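Local coordinates for CT263 (PDB 4QAS), which probably acts as a nucleosidase of the MTAN family, hydrolysing the N-glycosidic bond of a futalosine-pathway nucleoside during menaquinone synthesis, at residues Trp72-Phe77 against Phe145-Gln150; Ser95-Thr100 against Ser104-Leu109. The protein carries 1 engineered substitution. All coordinates share one frame; numbering follows the deposited sequence.

Overall arrangement
From the N terminus the chain passes strands 7-13 and 43-49, among others, before strand 71-80, which holds the first half of contact 1. Strand 90-99 follows and turns back through a short loop into strand 106-110. Contact 2 (95-100 with 104-109) closes this short hairpin loop, with only three residues between its segments. The chain then runs through strands 119-124 and 139-141 into helix 144-153, where contact 1 closes a long loop of 67 residues. Contact 2 lies wholly within that loop. Strands 71-80 and 90-99 belong to the same mixed sheet. Helix 144-153 links the two contacts, whose centres are about 14 Å apart: Ile-147 meets strand 71-80, while Phe-145 and Lys-149 touch the hairpin.

Contact 1: Trp72-Phe77 against Phe145-Gln150; sequences WINAGF and FFIAKQ
Ile-147 places its CD1 methyl over one face of the Asn-74 amide. CD1 lies 3.4 Å from Asn-74 CG and 3.3 Å from Asn-74 ND2. The two side chains cross at about a right angle. Near-extended chi2 of Ile-147 (165°) carries CD1 out to the amide. The CG2 branch of Ile-147 turns instead to the indole, 3.9 Å from Trp-72 CE3. The six-membered part of that indole also meets helix backbone. Trp-72 CZ3 is 3.6 Å from Ile-147 O, and Trp-72 CH2 is 3.9 Å from Gln-150 C. Gln-150 offers its CB to the ring. Its CG lies over one face of the Phe-146 ring, offset toward the rim; beyond it the chain bends at chi2 (-53°) and NE2 bonds Leu-62 O.

Strand and helix run almost exactly antiparallel, with their short axes 9.6 Å apart. The helix thus lies along a face of the central sheet. Ile-12 of the adjacent strand 7-13 also touches Ile-147. The Asn-74 amide is held at both ends: ND2 donates to Ile-12 O, and OD1 accepts from Lys-162 NZ. These bonds fix its rotation, and the lysine probably polarises its carbonyl.

No hydrogen bond joins the two segments. Both polar ends of the buried amide are hydrogen-bonded within the fold, consistent with its face packing against a methyl group without a polar partner from the helix.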
# COMPACT_ATOMS: atom_id res chain seq x y z
N TRP A 72 -12.87 -12.66 -5.47
CA TRP A 72 -13.40 -11.33 -5.21
C TRP A 72 -13.08 -10.94 -3.76
O TRP A 72 -13.23 -11.77 -2.85
CB TRP A 72 -14.92 -11.30 -5.35
CG TRP A 72 -15.52 -11.55 -6.69
CD1 TRP A 72 -14.91 -12.00 -7.82
CD2 TRP A 72 -16.90 -11.39 -7.02
NE1 TRP A 72 -15.82 -12.10 -8.84
CE2 TRP A 72 -17.06 -11.74 -8.37
CE3 TRP A 72 -18.01 -10.95 -6.30
CZ2 TRP A 72 -18.29 -11.68 -9.02
CZ3 TRP A 72 -19.24 -10.89 -6.93
CH2 TRP A 72 -19.37 -11.26 -8.28
N ILE A 73 -12.71 -9.69 -3.53
CA ILE A 73 -12.62 -9.11 -2.20
C ILE A 73 -13.53 -7.90 -2.15
O ILE A 73 -13.33 -6.94 -2.92
CB ILE A 73 -11.18 -8.72 -1.84
CG1 ILE A 73 -10.27 -9.95 -1.88
CG2 ILE A 73 -11.16 -8.07 -0.46
CD1 ILE A 73 -8.82 -9.64 -1.60
N ASN A 74 -14.52 -7.94 -1.26
CA ASN A 74 -15.31 -6.76 -0.96
C ASN A 74 -14.66 -6.09 0.24
O ASN A 74 -14.61 -6.68 1.32
CB ASN A 74 -16.73 -7.18 -0.63
CG ASN A 74 -17.57 -6.06 -0.07
OD1 ASN A 74 -18.39 -6.30 0.83
ND2 ASN A 74 -17.41 -4.85 -0.60
N ALA A 75 -14.16 -4.89 0.05
CA ALA A 75 -13.59 -4.12 1.13
C ALA A 75 -14.48 -2.92 1.37
O ALA A 75 -14.93 -2.27 0.43
CB ALA A 75 -12.19 -3.66 0.77
N GLY A 76 -14.78 -2.62 2.64
CA GLY A 76 -15.63 -1.47 2.89
C GLY A 76 -15.70 -1.09 4.35
O GLY A 76 -15.06 -1.69 5.21
N PHE A 77 -16.45 -0.03 4.58
CA PHE A 77 -16.74 0.47 5.92
C PHE A 77 -17.91 -0.32 6.51
O PHE A 77 -18.82 -0.74 5.81
CB PHE A 77 -17.17 1.94 5.87
CG PHE A 77 -16.20 2.88 5.17
CD1 PHE A 77 -14.86 2.57 4.99
CD2 PHE A 77 -16.66 4.10 4.72
CE1 PHE A 77 -14.01 3.46 4.34
CE2 PHE A 77 -15.79 4.99 4.08
CZ PHE A 77 -14.49 4.67 3.90
N PHE A 145 -23.81 -8.70 1.80
CA PHE A 145 -24.53 -9.92 1.45
C PHE A 145 -24.79 -9.97 -0.06
O PHE A 145 -24.59 -11.00 -0.70
CB PHE A 145 -25.84 -10.09 2.19
CG PHE A 145 -26.49 -11.39 1.86
CD1 PHE A 145 -27.31 -11.51 0.77
CD2 PHE A 145 -26.22 -12.54 2.60
CE1 PHE A 145 -27.85 -12.70 0.42
CE2 PHE A 145 -26.77 -13.73 2.29
CZ PHE A 145 -27.61 -13.83 1.18
N PHE A 146 -25.26 -8.85 -0.63
CA PHE A 146 -25.49 -8.77 -2.06
C PHE A 146 -24.27 -9.24 -2.84
O PHE A 146 -24.39 -10.04 -3.78
CB PHE A 146 -25.85 -7.33 -2.43
CG PHE A 146 -25.87 -7.07 -3.91
CD1 PHE A 146 -26.81 -7.70 -4.69
CD2 PHE A 146 -24.96 -6.20 -4.51
CE1 PHE A 146 -26.87 -7.49 -6.06
CE2 PHE A 146 -25.02 -5.98 -5.89
CZ PHE A 146 -25.98 -6.64 -6.66
N ILE A 147 -23.08 -8.79 -2.44
CA ILE A 147 -21.87 -9.14 -3.18
C ILE A 147 -21.56 -10.62 -3.03
O ILE A 147 -21.22 -11.29 -4.00
CB ILE A 147 -20.70 -8.26 -2.72
CG1 ILE A 147 -20.98 -6.79 -3.06
CG2 ILE A 147 -19.40 -8.72 -3.37
CD1 ILE A 147 -20.08 -5.80 -2.35
N ALA A 148 -21.62 -11.13 -1.79
CA ALA A 148 -21.33 -12.55 -1.58
C ALA A 148 -22.29 -13.43 -2.36
O ALA A 148 -21.90 -14.48 -2.89
CB ALA A 148 -21.42 -12.90 -0.10
N LYS A 149 -23.57 -13.06 -2.40
CA LYS A 149 -24.54 -13.86 -3.14
C LYS A 149 -24.26 -13.81 -4.64
O LYS A 149 -24.34 -14.84 -5.32
CB LYS A 149 -25.95 -13.39 -2.83
CG LYS A 149 -27.04 -14.16 -3.55
CD LYS A 149 -27.06 -15.63 -3.13
CE LYS A 149 -28.24 -16.38 -3.72
NZ LYS A 149 -28.24 -16.36 -5.21
N GLN A 150 -23.90 -12.64 -5.16
CA GLN A 150 -23.54 -12.56 -6.58
C GLN A 150 -22.30 -13.39 -6.88
O GLN A 150 -22.21 -14.03 -7.92
CB GLN A 150 -23.37 -11.11 -7.03
CG GLN A 150 -24.65 -10.27 -6.98
CD GLN A 150 -25.78 -10.93 -7.72
OE1 GLN A 150 -26.63 -11.59 -7.13
NE2 GLN A 150 -25.81 -10.75 -9.04

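Contact 2: Ser95-Thr100 against Ser104-Leu109; sequences SVKELT and SVEEEL
Ser-95 OG donates to Glu-108 OE1 at 2.8 Å. Glu-108 OE1 receives the bond on its anti lone pair, the one away from the other carboxylate oxygen. The Ser-95 chi1 of 74° and the extended chain of Glu-108 bring the two groups together. Backbone bonds carry the rest of the pairing. Val-96 and Leu-109 form a hydrogen-bonded antiparallel pair, with both N-O distances 2.9 Å and both bonds nearly straight. Glu-98 and Glu-107 form the next such pair. Here Glu-98 N reaches Glu-107 O at 3.0 Å, but the bond is bent to 130° and comes from above the carbonyl plane.

At the loop end, Ser-104 N donates to Thr-100 O at 2.8 Å, and Thr-100 N donates to Val-105 O. Ser-104 has a left-handed backbone conformation. Two residues therefore face Thr-100, as in a G1-type bulge.

One face of the hairpin bears Lys-97, Leu-99, Glu-106 and Glu-108. Lys-97 CG packs 3.5 Å from Glu-108 CG. Its chain bends at chi3, and NZ makes a long salt bridge of 3.9 Å to Glu-106 OE2. Leu-99 CD1 rests 3.5 Å from Glu-106 CG. On the other face Glu-98 and Glu-107 run side by side, their carboxylate planes well turned from each other, though Glu-107 is poorly ordered. Val-96 and Leu-109 share this face, and Phe-145 of helix 144-153 covers it.

Leu-122 and Ser-124 of strand 119-124 bond to strand 90-99 along its other edge. The contact is a two-stranded antiparallel beta hairpin extending the mixed sheet at the protein surface.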
# COMPACT_ATOMS: atom_id res chain seq x y z
N SER A 95 -19.11 -14.86 8.17
CA SER A 95 -20.40 -15.01 7.51
C SER A 95 -21.08 -13.66 7.46
O SER A 95 -20.83 -12.78 8.29
CB SER A 95 -21.28 -16.06 8.20
OG SER A 95 -21.79 -15.54 9.40
N VAL A 96 -21.92 -13.51 6.45
CA VAL A 96 -22.69 -12.30 6.25
C VAL A 96 -24.17 -12.67 6.17
O VAL A 96 -24.54 -13.64 5.48
CB VAL A 96 -22.21 -11.53 5.00
CG1 VAL A 96 -22.27 -12.40 3.75
CG2 VAL A 96 -22.97 -10.24 4.85
N LYS A 97 -24.99 -11.92 6.88
CA LYS A 97 -26.44 -12.12 6.91
C LYS A 97 -27.09 -10.90 6.29
O LYS A 97 -26.75 -9.77 6.66
CB LYS A 97 -26.94 -12.15 8.37
CG LYS A 97 -26.57 -13.33 9.23
CD LYS A 97 -27.30 -13.27 10.58
CE LYS A 97 -26.95 -12.00 11.37
NZ LYS A 97 -27.62 -11.92 12.70
N GLU A 98 -28.04 -11.10 5.38
CA GLU A 98 -28.96 -10.03 5.00
C GLU A 98 -30.13 -10.10 5.96
O GLU A 98 -30.68 -11.19 6.20
CB GLU A 98 -29.45 -10.18 3.57
CG GLU A 98 -30.38 -9.05 3.08
CD GLU A 98 -29.65 -7.75 2.76
OE1 GLU A 98 -28.52 -7.81 2.23
OE2 GLU A 98 -30.19 -6.65 3.03
N LEU A 99 -30.54 -8.97 6.47
CA LEU A 99 -31.67 -8.91 7.37
C LEU A 99 -32.69 -7.93 6.80
O LEU A 99 -32.34 -6.80 6.43
CB LEU A 99 -31.23 -8.45 8.75
CG LEU A 99 -32.30 -8.21 9.78
CD1 LEU A 99 -33.06 -9.47 10.13
CD2 LEU A 99 -31.68 -7.62 11.05
N THR A 100 -33.97 -8.36 6.77
CA THR A 100 -35.12 -7.54 6.39
C THR A 100 -35.88 -7.16 7.66
O THR A 100 -36.60 -8.00 8.22
CB THR A 100 -36.03 -8.31 5.43
OG1 THR A 100 -35.29 -8.61 4.25
CG2 THR A 100 -37.27 -7.49 5.07
N SER A 104 -38.26 -9.65 9.72
CA SER A 104 -37.27 -10.40 10.47
C SER A 104 -36.69 -11.57 9.68
O SER A 104 -35.91 -12.35 10.23
CB SER A 104 -37.79 -10.86 11.84
OG SER A 104 -38.05 -9.74 12.67
N VAL A 105 -37.01 -11.69 8.39
CA VAL A 105 -36.46 -12.79 7.60
C VAL A 105 -35.00 -12.50 7.28
O VAL A 105 -34.61 -11.36 6.99
CB VAL A 105 -37.31 -13.03 6.34
CG1 VAL A 105 -36.69 -14.13 5.47
CG2 VAL A 105 -38.70 -13.39 6.72
N GLU A 106 -34.19 -13.54 7.37
CA GLU A 106 -32.76 -13.45 7.15
C GLU A 106 -32.32 -14.49 6.14
O GLU A 106 -32.95 -15.54 5.96
CB GLU A 106 -31.95 -13.73 8.44
CG GLU A 106 -32.27 -12.86 9.63
CD GLU A 106 -31.36 -13.16 10.83
OE1 GLU A 106 -30.64 -14.18 10.80
OE2 GLU A 106 -31.36 -12.37 11.79
N GLU A 107 -31.23 -14.19 5.47
CA GLU A 107 -30.46 -15.17 4.74
C GLU A 107 -29.02 -15.01 5.22
O GLU A 107 -28.67 -13.98 5.82
CB GLU A 107 -30.59 -14.96 3.22
CG GLU A 107 -30.46 -13.52 2.75
CD GLU A 107 -30.79 -13.37 1.27
OE1 GLU A 107 -30.87 -14.39 0.56
OE2 GLU A 107 -30.96 -12.21 0.81
N GLU A 108 -28.20 -16.02 5.01
CA GLU A 108 -26.84 -15.97 5.52
C GLU A 108 -25.94 -16.82 4.65
O GLU A 108 -26.33 -17.91 4.23
CB GLU A 108 -26.77 -16.45 6.98
CG GLU A 108 -25.42 -16.22 7.64
CD GLU A 108 -25.37 -16.69 9.09
OE1 GLU A 108 -24.28 -16.70 9.70
OE2 GLU A 108 -26.44 -17.08 9.62
N LEU A 109 -24.74 -16.31 4.37
CA LEU A 109 -23.73 -17.02 3.62
C LEU A 109 -22.39 -16.93 4.30
O LEU A 109 -21.99 -15.87 4.79
CB LEU A 109 -23.59 -16.47 2.22
CG LEU A 109 -24.72 -16.78 1.24
CD1 LEU A 109 -24.47 -15.96 -0.03
CD2 LEU A 109 -24.83 -18.26 0.94